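PDB 5GKD: AlyGC from Glaciecola chathamensis, which cleaves the polysaccharide alginate, probably by beta-elimination, as a calcium-binding lyase of polysaccharide lyase family 6. Local coordinates for residues M150-N162 with I187-T199. Numbering follows the deposited sequence.
Sequences MAVRLTTESSQQN and IGTSHHSLTDSFT. With PO4 (phosphate ion), chain G.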
# COMPACT_ATOMS: atom_id res chain seq x y z
N MET A 150 -7.28 -8.60 -24.77
CA MET A 150 -7.23 -8.19 -26.16
C MET A 150 -8.45 -7.34 -26.50
O MET A 150 -9.56 -7.69 -26.12
CB MET A 150 -7.20 -9.38 -27.10
CG MET A 150 -7.25 -8.99 -28.56
SD MET A 150 -6.99 -10.40 -29.62
CE MET A 150 -6.80 -9.58 -31.20
N ALA A 151 -8.22 -6.25 -27.22
CA ALA A 151 -9.31 -5.37 -27.61
C ALA A 151 -9.11 -4.91 -29.05
O ALA A 151 -7.99 -4.86 -29.57
CB ALA A 151 -9.42 -4.17 -26.67
N VAL A 152 -10.22 -4.59 -29.71
CA VAL A 152 -10.25 -3.88 -30.99
C VAL A 152 -10.70 -2.46 -30.69
O VAL A 152 -11.78 -2.26 -30.13
CB VAL A 152 -11.23 -4.55 -31.97
CG1 VAL A 152 -11.49 -3.64 -33.15
CG2 VAL A 152 -10.72 -5.89 -32.42
N ARG A 153 -9.87 -1.48 -31.03
CA ARG A 153 -10.19 -0.08 -30.80
C ARG A 153 -10.90 0.51 -32.01
O ARG A 153 -10.60 0.16 -33.15
CB ARG A 153 -8.94 0.76 -30.54
CG ARG A 153 -8.30 0.57 -29.21
CD ARG A 153 -9.12 1.18 -28.09
NE ARG A 153 -8.66 2.49 -27.64
CZ ARG A 153 -9.48 3.37 -27.07
NH1 ARG A 153 -10.77 3.07 -26.94
NH2 ARG A 153 -9.05 4.55 -26.64
N LEU A 154 -11.76 1.48 -31.76
CA LEU A 154 -12.58 2.08 -32.80
C LEU A 154 -12.53 3.60 -32.74
O LEU A 154 -13.49 4.28 -33.12
CB LEU A 154 -14.02 1.60 -32.67
CG LEU A 154 -14.14 0.09 -32.79
CD1 LEU A 154 -15.55 -0.31 -32.41
CD2 LEU A 154 -13.80 -0.34 -34.19
N THR A 155 -11.42 4.15 -32.27
CA THR A 155 -11.45 5.53 -31.82
C THR A 155 -11.54 6.51 -32.97
O THR A 155 -12.02 7.63 -32.76
CB THR A 155 -10.26 5.80 -30.91
OG1 THR A 155 -9.07 5.32 -31.51
CG2 THR A 155 -10.45 5.07 -29.62
N THR A 156 -11.14 6.13 -34.17
CA THR A 156 -11.38 6.94 -35.36
C THR A 156 -11.99 6.06 -36.44
O THR A 156 -11.92 4.83 -36.40
CB THR A 156 -10.10 7.63 -35.91
OG1 THR A 156 -9.28 6.69 -36.60
CG2 THR A 156 -9.28 8.23 -34.77
N GLU A 157 -12.58 6.74 -37.42
CA GLU A 157 -13.13 6.07 -38.59
C GLU A 157 -12.10 5.20 -39.29
O GLU A 157 -12.46 4.21 -39.93
CB GLU A 157 -13.68 7.13 -39.55
CG GLU A 157 -14.47 6.54 -40.69
CD GLU A 157 -15.08 7.61 -41.57
OE1 GLU A 157 -15.39 7.30 -42.74
OE2 GLU A 157 -15.25 8.76 -41.11
N SER A 158 -10.81 5.54 -39.19
CA SER A 158 -9.76 4.72 -39.79
C SER A 158 -9.64 3.35 -39.15
O SER A 158 -9.07 2.45 -39.76
CB SER A 158 -8.40 5.43 -39.70
OG SER A 158 -8.46 6.70 -40.31
N SER A 159 -10.14 3.19 -37.93
CA SER A 159 -10.14 1.91 -37.23
C SER A 159 -11.52 1.26 -37.18
O SER A 159 -11.63 0.11 -36.74
CB SER A 159 -9.61 2.11 -35.80
OG SER A 159 -8.22 2.39 -35.80
N GLN A 160 -12.56 1.95 -37.63
CA GLN A 160 -13.89 1.39 -37.74
C GLN A 160 -14.01 0.64 -39.06
O GLN A 160 -13.12 0.69 -39.91
CB GLN A 160 -14.93 2.49 -37.61
CG GLN A 160 -14.88 3.18 -36.25
CD GLN A 160 -15.51 4.56 -36.29
OE1 GLN A 160 -16.17 4.92 -37.26
NE2 GLN A 160 -15.30 5.33 -35.24
N GLN A 161 -15.11 -0.09 -39.23
CA GLN A 161 -15.35 -0.90 -40.43
C GLN A 161 -14.10 -1.68 -40.82
O GLN A 161 -13.63 -1.63 -41.96
CB GLN A 161 -15.84 -0.03 -41.58
CG GLN A 161 -17.04 0.82 -41.21
CD GLN A 161 -17.55 1.64 -42.37
OE1 GLN A 161 -17.93 1.10 -43.40
NE2 GLN A 161 -17.55 2.96 -42.20
N ASN A 162 -13.55 -2.41 -39.85
CA ASN A 162 -12.21 -2.95 -40.01
C ASN A 162 -12.18 -4.31 -40.68
O ASN A 162 -11.20 -4.62 -41.35
CB ASN A 162 -11.51 -3.03 -38.64
CG ASN A 162 -12.42 -3.63 -37.54
OD1 ASN A 162 -12.72 -4.82 -37.56
ND2 ASN A 162 -12.84 -2.78 -36.60
N ILE A 187 -14.61 -5.87 -28.03
CA ILE A 187 -14.66 -5.33 -29.38
C ILE A 187 -15.32 -3.96 -29.32
O ILE A 187 -16.55 -3.83 -29.33
CB ILE A 187 -15.39 -6.27 -30.34
CG1 ILE A 187 -14.82 -7.68 -30.21
CG2 ILE A 187 -15.21 -5.80 -31.78
CD1 ILE A 187 -15.63 -8.71 -30.97
N GLY A 188 -14.49 -2.93 -29.28
CA GLY A 188 -15.00 -1.59 -29.18
C GLY A 188 -15.09 -1.14 -27.74
O GLY A 188 -14.57 -1.75 -26.80
N THR A 189 -15.81 -0.04 -27.59
CA THR A 189 -15.89 0.70 -26.34
C THR A 189 -17.22 1.42 -26.37
O THR A 189 -17.81 1.61 -27.44
CB THR A 189 -14.67 1.64 -26.24
OG1 THR A 189 -13.94 1.37 -25.03
CG2 THR A 189 -15.07 3.06 -26.33
N SER A 190 -17.74 1.79 -25.20
CA SER A 190 -19.08 2.37 -25.18
C SER A 190 -19.16 3.63 -26.05
O SER A 190 -20.15 3.84 -26.76
CB SER A 190 -19.50 2.66 -23.74
OG SER A 190 -18.74 3.72 -23.21
N HIS A 191 -18.12 4.47 -26.01
CA HIS A 191 -18.08 5.71 -26.80
C HIS A 191 -18.34 5.45 -28.28
O HIS A 191 -19.02 6.24 -28.95
CB HIS A 191 -16.71 6.36 -26.61
CG HIS A 191 -16.67 7.83 -26.84
ND1 HIS A 191 -16.77 8.40 -28.09
CD2 HIS A 191 -16.47 8.86 -25.98
CE1 HIS A 191 -16.67 9.71 -27.99
NE2 HIS A 191 -16.49 10.02 -26.72
N HIS A 192 -17.83 4.34 -28.81
CA HIS A 192 -17.85 4.03 -30.23
C HIS A 192 -18.75 2.84 -30.56
O HIS A 192 -18.62 2.25 -31.64
CB HIS A 192 -16.42 3.78 -30.70
CG HIS A 192 -15.51 4.92 -30.41
ND1 HIS A 192 -15.70 6.17 -30.96
CD2 HIS A 192 -14.44 5.02 -29.59
CE1 HIS A 192 -14.77 6.99 -30.51
NE2 HIS A 192 -13.99 6.31 -29.68
N SER A 193 -19.66 2.48 -29.66
CA SER A 193 -20.45 1.27 -29.82
C SER A 193 -21.53 1.39 -30.88
O SER A 193 -22.01 0.37 -31.36
CB SER A 193 -21.08 0.88 -28.48
OG SER A 193 -21.81 1.95 -27.93
N LEU A 194 -21.89 2.60 -31.29
CA LEU A 194 -22.85 2.77 -32.38
C LEU A 194 -22.18 2.76 -33.75
O LEU A 194 -22.88 2.84 -34.76
CB LEU A 194 -23.65 4.06 -32.19
CG LEU A 194 -24.36 4.08 -30.83
CD1 LEU A 194 -25.21 5.32 -30.65
CD2 LEU A 194 -25.22 2.82 -30.70
N THR A 195 -20.87 2.63 -33.81
CA THR A 195 -20.21 2.47 -35.10
C THR A 195 -20.14 0.99 -35.44
O THR A 195 -20.23 0.14 -34.56
CB THR A 195 -18.80 3.08 -35.09
OG1 THR A 195 -17.93 2.28 -34.30
CG2 THR A 195 -18.83 4.49 -34.51
N ASP A 196 -20.00 0.70 -36.73
CA ASP A 196 -19.94 -0.66 -37.24
C ASP A 196 -18.48 -1.10 -37.30
O ASP A 196 -17.67 -0.47 -38.00
CB ASP A 196 -20.56 -0.77 -38.63
CG ASP A 196 -22.07 -0.58 -38.62
OD1 ASP A 196 -22.71 -0.87 -37.59
OD2 ASP A 196 -22.60 -0.17 -39.66
N SER A 197 -18.15 -2.19 -36.62
CA SER A 197 -16.80 -2.71 -36.60
C SER A 197 -16.56 -3.82 -37.62
O SER A 197 -15.49 -3.87 -38.22
CB SER A 197 -16.46 -3.20 -35.19
OG SER A 197 -15.16 -3.74 -35.13
N PHE A 198 -17.54 -4.70 -37.84
CA PHE A 198 -17.44 -5.83 -38.79
C PHE A 198 -16.31 -6.79 -38.41
O PHE A 198 -15.69 -7.39 -39.28
CB PHE A 198 -17.24 -5.35 -40.23
CG PHE A 198 -18.33 -4.46 -40.75
CD1 PHE A 198 -19.66 -4.75 -40.53
CD2 PHE A 198 -18.03 -3.35 -41.51
CE1 PHE A 198 -20.67 -3.94 -41.05
CE2 PHE A 198 -19.03 -2.53 -42.02
CZ PHE A 198 -20.35 -2.82 -41.78
N THR A 199 -16.03 -6.95 -37.13
CA THR A 199 -14.96 -7.83 -36.68
C THR A 199 -15.41 -9.28 -36.68
O THR A 199 -16.50 -9.60 -36.22
CB THR A 199 -14.50 -7.43 -35.28
OG1 THR A 199 -13.97 -6.10 -35.31
CG2 THR A 199 -13.44 -8.40 -34.78
P PO4 G . -5.64 4.74 -26.72
O1 PO4 G . -6.14 4.06 -27.97
O2 PO4 G . -4.48 5.67 -27.01
O3 PO4 G . -5.22 3.67 -25.74
O4 PO4 G . -6.74 5.58 -26.11
O HOH W 1 -11.84 -1.12 -27.68
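N162 meets S197 and T199 through a compact polar network where two successive coils of the parallel beta-helix turn back toward their next strands. With chi1 at 45°, its CG sits between the backbone N and carbonyl carbon, which turns the amide toward S197 and T199. OD1 takes the T199 hydroxyl on a lone pair, OG1 to OD1 2.9 Å, and also accepts from the backbone N of H164. ND2 gives one hydrogen to S159 O, nearly straight and in the amide plane, and the other to S197 OG at 2.9 Å. S197 OG in turn donates to T199 OG1, closing a ring of side-chain bonds. Two bonds accepted by OD1 and two donated by ND2 leave one orientation of the amide; asparagine supplies both kinds of group on a short side chain. Alongside, the backbone N atoms of Q161 and N162 bond to D196 O and S197 O.

L154 packs between the two segments, CD2 on S197 and CD1 on G188 CA at 3.5 Å. G188, having no side chain, lets CD1 lie directly on it, and its phi of 93° also suits glycine. The carbonyl O of L154 lies over one face of the H192 ring, and T155 CA joins it there in a CH-pi contact, 3.8 Å from the centroid. Q160 NE2 secures the same L154 O with a 172° bond, its extended chain crossing T195 at about a right angle.

At the end of strand 150-152, V152 O accepts from G188 N and a water. Far from the N162 network, R153 has T155 CG2 over its guanidinium face, while NE and NH2 hold a phosphate probably from the crystallisation liquor. The directional bonds of N162, S197 and T199 tie the two turns together and probably help to fix their relative position.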